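PDB 6S9V: sucrose 6(F)-phosphate phosphorylase from Thermoanaerobacterium thermosaccharolyticum DSM 571, which belongs to the alpha-amylase family of carbohydrate-active enzymes and is built around a closed eight-stranded parallel barrel with an antiparallel five-stranded sheet. Local coordinates for residues F277-N285 and K326-R337. Numbering follows the deposited sequence.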
ATOM      1  N   PHE A 277      -6.679  -5.140 -10.122  1.00 18.30           N
ATOM      2  CA  PHE A 277      -6.821  -5.458 -11.542  1.00 19.54           C
ATOM      3  C   PHE A 277      -7.978  -6.420 -11.779  1.00 19.81           C
ATOM      4  O   PHE A 277      -8.728  -6.273 -12.751  1.00 19.59           O
ATOM      5  CB  PHE A 277      -5.517  -6.063 -12.077  1.00 20.37           C
ATOM      6  CG  PHE A 277      -5.554  -6.383 -13.554  1.00 22.85           C
ATOM      7  CD1 PHE A 277      -6.173  -7.540 -14.023  1.00 23.00           C
ATOM      8  CD2 PHE A 277      -4.960  -5.535 -14.468  1.00 24.59           C
ATOM      9  CE1 PHE A 277      -6.211  -7.823 -15.391  1.00 23.57           C
ATOM     10  CE2 PHE A 277      -4.991  -5.808 -15.828  1.00 23.50           C
ATOM     11  CZ  PHE A 277      -5.607  -6.948 -16.293  1.00 22.36           C
ATOM     12  N   THR A 278      -8.128  -7.427 -10.911  1.00 18.89           N
ATOM     13  CA  THR A 278      -9.175  -8.425 -11.106  1.00 19.32           C
ATOM     14  C   THR A 278     -10.556  -7.782 -11.132  1.00 19.86           C
ATOM     15  O   THR A 278     -11.405  -8.150 -11.953  1.00 21.67           O
ATOM     16  CB  THR A 278      -9.081  -9.487 -10.002  1.00 20.58           C
ATOM     17  OG1 THR A 278      -7.826 -10.168 -10.114  1.00 21.69           O
ATOM     18  CG2 THR A 278     -10.215 -10.497 -10.111  1.00 20.69           C
ATOM     19  N   VAL A 279     -10.797  -6.808 -10.255  1.00 18.95           N
ATOM     20  CA  VAL A 279     -12.091  -6.138 -10.243  1.00 18.86           C
ATOM     21  C   VAL A 279     -12.270  -5.290 -11.496  1.00 20.32           C
ATOM     22  O   VAL A 279     -13.354  -5.262 -12.091  1.00 21.08           O
ATOM     23  CB  VAL A 279     -12.252  -5.317  -8.954  1.00 19.79           C
ATOM     24  CG1 VAL A 279     -13.451  -4.384  -9.059  1.00 21.31           C
ATOM     25  CG2 VAL A 279     -12.421  -6.259  -7.753  1.00 20.92           C
ATOM     26  N   LEU A 280     -11.210  -4.609 -11.940  1.00 21.54           N
ATOM     27  CA  LEU A 280     -11.303  -3.845 -13.187  1.00 23.35           C
ATOM     28  C   LEU A 280     -11.703  -4.748 -14.346  1.00 22.19           C
ATOM     29  O   LEU A 280     -12.599  -4.419 -15.136  1.00 21.63           O
ATOM     30  CB  LEU A 280      -9.971  -3.167 -13.503  1.00 27.74           C
ATOM     31  CG  LEU A 280      -9.733  -1.721 -13.077  1.00 33.08           C
ATOM     32  CD1 LEU A 280      -8.349  -1.314 -13.563  1.00 31.34           C
ATOM     33  CD2 LEU A 280     -10.798  -0.775 -13.617  1.00 38.45           C
ATOM     34  N   TYR A 281     -11.005  -5.878 -14.492  1.00 21.57           N
ATOM     35  CA  TYR A 281     -11.316  -6.815 -15.565  1.00 22.10           C
ATOM     36  C   TYR A 281     -12.742  -7.331 -15.450  1.00 22.40           C
ATOM     37  O   TYR A 281     -13.455  -7.447 -16.458  1.00 21.85           O
ATOM     38  CB  TYR A 281     -10.317  -7.975 -15.540  1.00 22.90           C
ATOM     39  CG  TYR A 281     -10.630  -9.065 -16.535  1.00 28.47           C
ATOM     40  CD1 TYR A 281     -11.501 -10.103 -16.213  1.00 30.77           C
ATOM     41  CD2 TYR A 281     -10.067  -9.054 -17.801  1.00 33.36           C
ATOM     42  CE1 TYR A 281     -11.801 -11.100 -17.130  1.00 33.25           C
ATOM     43  CE2 TYR A 281     -10.356 -10.053 -18.725  1.00 35.87           C
ATOM     44  CZ  TYR A 281     -11.224 -11.068 -18.384  1.00 37.12           C
ATOM     45  OH  TYR A 281     -11.511 -12.049 -19.307  1.00 42.06           O
ATOM     46  N   THR A 282     -13.170  -7.656 -14.227  1.00 22.10           N
ATOM     47  CA  THR A 282     -14.516  -8.163 -14.000  1.00 21.93           C
ATOM     48  C   THR A 282     -15.567  -7.204 -14.544  1.00 21.65           C
ATOM     49  O   THR A 282     -16.515  -7.617 -15.225  1.00 22.59           O
ATOM     50  CB  THR A 282     -14.736  -8.374 -12.496  1.00 21.46           C
ATOM     51  OG1 THR A 282     -13.794  -9.333 -11.986  1.00 19.43           O
ATOM     52  CG2 THR A 282     -16.140  -8.832 -12.227  1.00 22.79           C
ATOM     53  N   LEU A 283     -15.419  -5.917 -14.233  1.00 20.81           N
ATOM     54  CA  LEU A 283     -16.419  -4.921 -14.595  1.00 20.91           C
ATOM     55  C   LEU A 283     -16.316  -4.520 -16.059  1.00 21.25           C
ATOM     56  O   LEU A 283     -17.344  -4.341 -16.726  1.00 22.22           O
ATOM     57  CB  LEU A 283     -16.271  -3.706 -13.684  1.00 22.16           C
ATOM     58  CG  LEU A 283     -16.465  -4.049 -12.208  1.00 23.76           C
ATOM     59  CD1 LEU A 283     -15.994  -2.911 -11.320  1.00 22.87           C
ATOM     60  CD2 LEU A 283     -17.922  -4.370 -11.931  1.00 25.73           C
ATOM     61  N   ILE A 284     -15.097  -4.389 -16.586  1.00 22.10           N
ATOM     62  CA  ILE A 284     -14.938  -4.011 -17.989  1.00 24.24           C
ATOM     63  C   ILE A 284     -15.490  -5.096 -18.908  1.00 25.30           C
ATOM     64  O   ILE A 284     -16.128  -4.802 -19.927  1.00 23.11           O
ATOM     65  CB  ILE A 284     -13.459  -3.713 -18.305  1.00 26.92           C
ATOM     66  CG1 ILE A 284     -13.043  -2.376 -17.685  1.00 30.44           C
ATOM     67  CG2 ILE A 284     -13.223  -3.718 -19.820  1.00 28.10           C
ATOM     68  CD1 ILE A 284     -11.549  -2.122 -17.711  1.00 32.59           C
ATOM     69  N   ASN A 285     -15.254  -6.364 -18.569  1.00 28.57           N
ATOM     70  CA  ASN A 285     -15.629  -7.484 -19.425  1.00 29.55           C
ATOM     71  C   ASN A 285     -16.925  -8.171 -19.012  1.00 27.02           C
ATOM     72  O   ASN A 285     -17.361  -9.100 -19.697  1.00 26.41           O
ATOM     73  CB  ASN A 285     -14.486  -8.503 -19.452  1.00 30.69           C
ATOM     74  CG  ASN A 285     -13.222  -7.933 -20.050  1.00 35.17           C
ATOM     75  OD1 ASN A 285     -12.166  -7.930 -19.423  1.00 39.97           O
ATOM     76  ND2 ASN A 285     -13.323  -7.452 -21.274  1.00 36.41           N
ATOM     77  N   LYS A 326      -4.961 -10.050 -22.334  1.00 27.76           N
ATOM     78  CA  LYS A 326      -5.945  -9.489 -21.411  1.00 31.64           C
ATOM     79  C   LYS A 326      -5.336  -8.408 -20.529  1.00 25.80           C
ATOM     80  O   LYS A 326      -6.009  -7.420 -20.201  1.00 24.32           O
ATOM     81  CB  LYS A 326      -6.583 -10.605 -20.585  1.00 45.99           C
ATOM     82  CG  LYS A 326      -7.290 -11.638 -21.463  1.00 60.78           C
ATOM     83  CD  LYS A 326      -8.532 -11.036 -22.119  1.00 72.22           C
ATOM     84  CE  LYS A 326      -9.011 -11.856 -23.303  1.00 82.02           C
ATOM     85  NZ  LYS A 326     -10.219 -11.241 -23.923  1.00 86.93           N
ATOM     86  N   ALA A 327      -4.073  -8.568 -20.127  1.00 24.61           N
ATOM     87  CA  ALA A 327      -3.394  -7.485 -19.425  1.00 24.41           C
ATOM     88  C   ALA A 327      -3.379  -6.226 -20.290  1.00 24.41           C
ATOM     89  O   ALA A 327      -3.730  -5.131 -19.833  1.00 24.08           O
ATOM     90  CB  ALA A 327      -1.968  -7.899 -19.067  1.00 24.12           C
ATOM     91  N   LYS A 328      -2.994  -6.373 -21.553  1.00 25.67           N
ATOM     92  CA  LYS A 328      -2.936  -5.217 -22.437  1.00 30.88           C
ATOM     93  C   LYS A 328      -4.322  -4.642 -22.712  1.00 27.41           C
ATOM     94  O   LYS A 328      -4.469  -3.418 -22.835  1.00 26.27           O
ATOM     95  CB  LYS A 328      -2.247  -5.603 -23.744  1.00 44.89           C
ATOM     96  CG  LYS A 328      -1.765  -4.412 -24.543  1.00 61.53           C
ATOM     97  CD  LYS A 328      -0.982  -4.827 -25.772  1.00 77.48           C
ATOM     98  CE  LYS A 328      -0.563  -3.609 -26.580  1.00 89.26           C
ATOM     99  NZ  LYS A 328      -0.696  -3.837 -28.046  1.00 96.06           N
ATOM    100  N   GLU A 329      -5.350  -5.492 -22.801  1.00 25.92           N
ATOM    101  CA  GLU A 329      -6.707  -4.989 -22.987  1.00 27.51           C
ATOM    102  C   GLU A 329      -7.065  -3.988 -21.893  1.00 25.71           C
ATOM    103  O   GLU A 329      -7.500  -2.867 -22.179  1.00 24.51           O
ATOM    104  CB  GLU A 329      -7.715  -6.144 -22.995  1.00 32.17           C
ATOM    105  CG  GLU A 329      -9.164  -5.693 -23.251  1.00 38.02           C
ATOM    106  CD  GLU A 329     -10.192  -6.337 -22.321  1.00 42.25           C
ATOM    107  OE1 GLU A 329      -9.809  -7.057 -21.371  1.00 43.03           O
ATOM    108  OE2 GLU A 329     -11.402  -6.119 -22.543  1.00 43.48           O
ATOM    109  N   VAL A 330      -6.908  -4.395 -20.626  1.00 25.36           N
ATOM    110  CA  VAL A 330      -7.269  -3.539 -19.499  1.00 23.93           C
ATOM    111  C   VAL A 330      -6.351  -2.324 -19.427  1.00 22.24           C
ATOM    112  O   VAL A 330      -6.808  -1.203 -19.182  1.00 21.01           O
ATOM    113  CB  VAL A 330      -7.233  -4.348 -18.185  1.00 24.01           C
ATOM    114  CG1 VAL A 330      -7.446  -3.444 -16.985  1.00 21.90           C
ATOM    115  CG2 VAL A 330      -8.282  -5.452 -18.216  1.00 27.38           C
ATOM    116  N   VAL A 331      -5.047  -2.523 -19.635  1.00 22.20           N
ATOM    117  CA  VAL A 331      -4.097  -1.412 -19.591  1.00 23.47           C
ATOM    118  C   VAL A 331      -4.462  -0.364 -20.633  1.00 23.33           C
ATOM    119  O   VAL A 331      -4.550   0.835 -20.334  1.00 23.10           O
ATOM    120  CB  VAL A 331      -2.664  -1.933 -19.797  1.00 25.16           C
ATOM    121  CG1 VAL A 331      -1.714  -0.799 -20.159  1.00 24.62           C
ATOM    122  CG2 VAL A 331      -2.189  -2.654 -18.540  1.00 24.77           C
ATOM    123  N   ASP A 332      -4.679  -0.806 -21.870  1.00 23.75           N
ATOM    124  CA  ASP A 332      -4.993   0.121 -22.953  1.00 24.42           C
ATOM    125  C   ASP A 332      -6.295   0.870 -22.690  1.00 22.90           C
ATOM    126  O   ASP A 332      -6.410   2.058 -23.012  1.00 23.77           O
ATOM    127  CB  ASP A 332      -5.064  -0.635 -24.278  1.00 27.51           C
ATOM    128  CG  ASP A 332      -3.693  -1.037 -24.807  1.00 30.23           C
ATOM    129  OD1 ASP A 332      -2.669  -0.532 -24.299  1.00 30.99           O
ATOM    130  OD2 ASP A 332      -3.640  -1.877 -25.725  1.00 31.54           O
ATOM    131  N   ILE A 333      -7.304   0.184 -22.142  1.00 21.56           N
ATOM    132  CA  ILE A 333      -8.558   0.859 -21.812  1.00 22.11           C
ATOM    133  C   ILE A 333      -8.335   1.897 -20.721  1.00 21.95           C
ATOM    134  O   ILE A 333      -8.871   3.009 -20.788  1.00 22.14           O
ATOM    135  CB  ILE A 333      -9.642  -0.164 -21.415  1.00 22.50           C
ATOM    136  CG1 ILE A 333     -10.073  -0.959 -22.658  1.00 23.83           C
ATOM    137  CG2 ILE A 333     -10.831   0.538 -20.732  1.00 22.57           C
ATOM    138  CD1 ILE A 333     -10.976  -2.133 -22.347  1.00 26.00           C
ATOM    139  N   CYS A 334      -7.538   1.564 -19.700  1.00 22.03           N
ATOM    140  CA  CYS A 334      -7.247   2.551 -18.663  1.00 21.36           C
ATOM    141  C   CYS A 334      -6.493   3.749 -19.238  1.00 20.75           C
ATOM    142  O   CYS A 334      -6.764   4.903 -18.873  1.00 20.80           O
ATOM    143  CB  CYS A 334      -6.445   1.913 -17.527  1.00 20.61           C
ATOM    144  SG  CYS A 334      -7.421   0.797 -16.492  1.00 21.86           S
ATOM    145  N   VAL A 335      -5.543   3.497 -20.137  1.00 19.72           N
ATOM    146  CA  VAL A 335      -4.789   4.597 -20.737  1.00 20.09           C
ATOM    147  C   VAL A 335      -5.691   5.464 -21.617  1.00 22.26           C
ATOM    148  O   VAL A 335      -5.525   6.687 -21.667  1.00 21.78           O
ATOM    149  CB  VAL A 335      -3.573   4.047 -21.499  1.00 22.92           C
ATOM    150  CG1 VAL A 335      -2.894   5.140 -22.303  1.00 26.04           C
ATOM    151  CG2 VAL A 335      -2.577   3.440 -20.502  1.00 23.40           C
ATOM    152  N   GLN A 336      -6.639   4.857 -22.338  1.00 24.44           N
ATOM    153  CA  GLN A 336      -7.620   5.669 -23.055  1.00 24.84           C
ATOM    154  C   GLN A 336      -8.453   6.517 -22.102  1.00 23.92           C
ATOM    155  O   GLN A 336      -8.966   7.572 -22.491  1.00 22.47           O
ATOM    156  CB  GLN A 336      -8.551   4.813 -23.905  1.00 28.20           C
ATOM    157  CG  GLN A 336      -7.962   4.340 -25.208  1.00 36.04           C
ATOM    158  CD  GLN A 336      -8.901   3.409 -25.938  1.00 40.99           C
ATOM    159  OE1 GLN A 336      -9.934   3.002 -25.397  1.00 44.78           O
ATOM    160  NE2 GLN A 336      -8.617   3.173 -27.213  1.00 40.02           N
ATOM    161  N   ARG A 337      -8.590   6.079 -20.852  1.00 23.95           N
ATOM    162  CA  ARG A 337      -9.349   6.803 -19.845  1.00 22.55           C
ATOM    163  C   ARG A 337      -8.467   7.733 -19.026  1.00 23.04           C
ATOM    164  O   ARG A 337      -8.882   8.171 -17.945  1.00 22.89           O
ATOM    165  CB  ARG A 337     -10.095   5.819 -18.936  1.00 20.68           C
ATOM    166  CG  ARG A 337     -11.187   5.079 -19.693  1.00 23.48           C
ATOM    167  CD  ARG A 337     -11.785   3.909 -18.943  1.00 22.41           C
ATOM    168  NE  ARG A 337     -12.721   3.214 -19.819  1.00 21.82           N
ATOM    169  CZ  ARG A 337     -13.474   2.179 -19.466  1.00 23.94           C
ATOM    170  NH1 ARG A 337     -13.414   1.685 -18.235  1.00 23.29           N
ATOM    171  NH2 ARG A 337     -14.288   1.631 -20.358  1.00 25.62           N
TER
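The carbonyl oxygen of T278 is gripped twice on the flank of helix 277-285 that faces away from V330, while F277, L280, Y281 and I284 of the same helix receive that valine. Besides the backbone N of T282, T278 O accepts T282 OG1 at 2.7 Å; the hydroxyl comes from above the carbonyl plane and the amide from its other face. V330 enters the ring of four side chains as a knob into a hole. F277 meets it head-on: the phenyl group is swung anti to its own backbone N (chi1 -178°), which carries CE2 to 3.6 Å from V330 CB and leaves CZ equally near V330 CG2. The same ring has K326 O in its plane, at the edge. V330 CG2 also reaches the edge of the Y281 ring, with CD2 4.0 Å away, and K326 CD lies at that edge too. These helices follow the sixth and seventh strands of the TIM barrel, 269-271 and 302-304, and cross almost at right angles (82°), their axes 10.4 Å apart. Near the C-terminal end of helix 326-336, L280 CD1 rests 3.7 Å from C334 SG, and A367 of helix 364-367 touches both side chains. I284 slides past I333 in the reverse direction, its CG2 branch 3.7 Å from I333 CD1. Just beyond the helix, the extended chain of R337 lays its guanidinium over I333 CG2, with the methyl under the centre of one face. R337 NH1 comes within 4.1 Å of I284 CG1 and is hydrogen-bonded to A367 O.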